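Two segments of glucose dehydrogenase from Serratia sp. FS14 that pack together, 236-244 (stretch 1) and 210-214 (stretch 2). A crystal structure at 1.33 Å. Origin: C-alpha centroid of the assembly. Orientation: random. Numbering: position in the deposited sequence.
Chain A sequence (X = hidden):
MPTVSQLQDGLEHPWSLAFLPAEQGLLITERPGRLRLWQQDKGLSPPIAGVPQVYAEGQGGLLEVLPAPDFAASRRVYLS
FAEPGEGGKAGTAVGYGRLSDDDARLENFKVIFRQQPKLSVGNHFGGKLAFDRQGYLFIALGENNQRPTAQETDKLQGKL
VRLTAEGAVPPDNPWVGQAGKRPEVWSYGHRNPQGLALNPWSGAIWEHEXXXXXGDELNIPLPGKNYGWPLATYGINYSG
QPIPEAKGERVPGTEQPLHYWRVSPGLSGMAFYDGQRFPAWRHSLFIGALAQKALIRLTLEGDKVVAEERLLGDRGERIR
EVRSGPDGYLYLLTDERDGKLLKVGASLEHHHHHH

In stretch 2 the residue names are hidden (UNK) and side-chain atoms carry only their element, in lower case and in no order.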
# COMPACT_ATOMS: atom_id res chain seq x y z
N ILE A 236 12.21 -4.81 -17.72
CA ILE A 236 13.63 -5.12 -17.89
C ILE A 236 14.40 -4.42 -16.78
O ILE A 236 13.82 -3.69 -15.98
CB ILE A 236 14.15 -4.74 -19.30
CG1 ILE A 236 14.03 -3.23 -19.54
CG2 ILE A 236 13.41 -5.54 -20.35
CD1 ILE A 236 14.51 -2.76 -20.92
N ASN A 237 15.70 -4.66 -16.71
CA ASN A 237 16.49 -3.96 -15.71
C ASN A 237 16.73 -2.51 -16.14
O ASN A 237 16.60 -2.14 -17.31
CB ASN A 237 17.81 -4.68 -15.43
CG ASN A 237 18.22 -4.59 -13.98
OD1 ASN A 237 17.66 -3.80 -13.22
ND2 ASN A 237 19.20 -5.40 -13.57
N TYR A 238 17.07 -1.67 -15.15
CA TYR A 238 17.20 -0.23 -15.40
C TYR A 238 18.29 0.07 -16.42
O TYR A 238 18.20 1.07 -17.14
CB TYR A 238 17.41 0.51 -14.07
CG TYR A 238 16.22 0.39 -13.15
CD1 TYR A 238 15.07 1.14 -13.38
CD2 TYR A 238 16.22 -0.49 -12.08
CE1 TYR A 238 13.96 1.03 -12.56
CE2 TYR A 238 15.12 -0.61 -11.25
CZ TYR A 238 14.00 0.15 -11.49
OH TYR A 238 12.90 0.03 -10.67
N SER A 239 19.30 -0.79 -16.51
CA SER A 239 20.36 -0.63 -17.51
C SER A 239 19.86 -0.83 -18.93
O SER A 239 20.54 -0.41 -19.87
CB SER A 239 21.43 -1.69 -17.26
OG SER A 239 20.91 -2.98 -17.55
N GLY A 240 18.70 -1.46 -19.10
CA GLY A 240 18.24 -1.87 -20.40
C GLY A 240 18.49 -3.32 -20.72
O GLY A 240 17.96 -3.82 -21.71
N GLN A 241 19.30 -4.01 -19.91
CA GLN A 241 19.47 -5.44 -20.02
C GLN A 241 18.30 -6.16 -19.33
O GLN A 241 17.64 -5.59 -18.47
CB GLN A 241 20.77 -5.85 -19.34
CG GLN A 241 22.01 -5.30 -20.03
CD GLN A 241 22.03 -5.66 -21.50
OE1 GLN A 241 22.05 -6.84 -21.86
NE2 GLN A 241 22.01 -4.65 -22.36
N PRO A 242 18.03 -7.41 -19.70
CA PRO A 242 16.98 -8.17 -19.01
C PRO A 242 17.27 -8.32 -17.53
O PRO A 242 18.43 -8.33 -17.09
CB PRO A 242 17.02 -9.54 -19.71
CG PRO A 242 17.64 -9.27 -21.05
CD PRO A 242 18.63 -8.17 -20.82
N ILE A 243 16.20 -8.44 -16.75
CA ILE A 243 16.37 -8.87 -15.36
C ILE A 243 17.07 -10.23 -15.36
O ILE A 243 16.64 -11.14 -16.08
CB ILE A 243 14.99 -8.97 -14.68
CG1 ILE A 243 14.36 -7.57 -14.51
CG2 ILE A 243 15.06 -9.73 -13.35
CD1 ILE A 243 15.10 -6.62 -13.57
N PRO A 244 18.17 -10.40 -14.61
CA PRO A 244 19.00 -11.60 -14.77
C PRO A 244 18.28 -12.91 -14.52
O PRO A 244 18.60 -13.91 -15.17
CB PRO A 244 20.13 -11.39 -13.75
CG PRO A 244 20.20 -9.92 -13.57
CD PRO A 244 18.79 -9.41 -13.71
N UNK A 210 5.04 -2.19 -8.39
CA UNK A 210 5.98 -1.65 -9.36
C UNK A 210 6.72 -2.77 -10.06
O UNK A 210 7.19 -3.72 -9.41
n UNK A 210 6.44 1.64 -8.72
c UNK A 210 6.03 0.70 -6.78
c UNK A 210 6.51 0.45 -8.03
c UNK A 210 7.04 -0.81 -8.64
n UNK A 210 5.66 2.02 -6.75
c UNK A 210 5.92 2.57 -7.93
N UNK A 211 6.84 -2.66 -11.38
CA UNK A 211 7.86 -3.38 -12.09
C UNK A 211 9.17 -2.64 -12.01
O UNK A 211 9.27 -1.56 -11.41
N UNK A 212 10.20 -3.21 -12.62
CA UNK A 212 11.50 -2.53 -12.67
C UNK A 212 11.49 -1.44 -13.74
O UNK A 212 10.76 -0.46 -13.60
c UNK A 212 12.49 -3.67 -12.97
c UNK A 212 11.67 -4.66 -13.76
c UNK A 212 10.24 -4.55 -13.24
N UNK A 213 12.25 -1.59 -14.82
CA UNK A 213 12.11 -0.66 -15.95
C UNK A 213 10.96 -1.20 -16.80
O UNK A 213 11.14 -2.05 -17.67
c UNK A 213 13.32 0.41 -17.92
n UNK A 213 16.94 1.46 -19.96
c UNK A 213 14.70 0.72 -18.45
c UNK A 213 13.41 -0.54 -16.73
n UNK A 213 14.65 1.33 -19.78
c UNK A 213 15.73 1.67 -20.47
n UNK A 213 15.60 2.21 -21.68
N UNK A 214 9.76 -0.70 -16.52
CA UNK A 214 8.55 -1.23 -17.11
C UNK A 214 7.94 -2.36 -16.29
O UNK A 214 8.55 -2.92 -15.37
O HOH W 1 19.27 1.95 -21.86

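Position 210 carries six side-chain atoms: one carbon, then a five-membered ring of three carbons and two nitrogens. None of them touches stretch 1. The ring is an imidazole, so the residue is His210. Although its CA-to-CB bond points toward stretch 1, its nearest approach, His210 CB to Tyr238 OH, is 6.3 Å; its NE2 is hydrogen-bonded elsewhere in the structure.

Position 211 has no side-chain atoms and so offers none to stretch 1, which identifies Gly211. A CB built on this backbone would lie 2.2 Å from the carbonyl O of position 214, a clash within the stretch itself, whereas nothing of stretch 1 would be near it.

At position 212 three carbons close a ring onto the backbone N. One ring carbon packs against Ile236 O and Ile243 CD1, and the ring also meets the Tyr238 side chain. A ring closed onto N is the signature of proline. Pro212 is buried: CG lies 3.2 Å from Ile236 O and 4.0 Å from Ile243 CD1, while CB lies 4.4 Å from Tyr238 CZ. The tyrosine hydroxyl also approaches the backbone, with Tyr238 OH 3.5 Å from Pro212 CA.

Position 213 shows an unbranched run of three carbons and a nitrogen, ending in a carbon that bears two more nitrogens. One terminal nitrogen reaches Tyr238 O. The end group is a guanidinium, hence Arg213. Chi1 to chi3 are all t, so the chain is extended and its end reaches the turn of stretch 1. There Arg213 NH2 donates a hydrogen bond to Tyr238 O (3.1 Å, 145°), an acceptor near the guanidinium plane, while Ile236 CD1 lies over one face of the group. A water accepts from Arg213 NH2 at 3.0 Å and donates a weak hydrogen bond to Ser239 O at 3.3 Å, adding a second link to the turn.

Position 214 again lacks side-chain atoms and is Gly214. With phi/psi of 90/166, a CB would be jammed against the preceding carbonyl O, which by itself calls for glycine.

The contact combines a backbone pairing with a long side-chain reach. Arg213 N donates to Ile236 O (2.9 Å, 147°) and Ile236 N donates to Arg213 O (3.0 Å, 171°), forming a single antiparallel bridge. Beyond it, stretch 1 folds into a type I turn from Asn237 to Gly240, closed by Gly240 N to Asn237 O at 2.8 Å, and the arginine extends to this turn. The Tyr238 ring places one face over Arg213 N. Together the two stretches bury 375 Å², with Arg213 contributing the largest share, 120 Å².

Stretch 2 (210-214) HGPRG
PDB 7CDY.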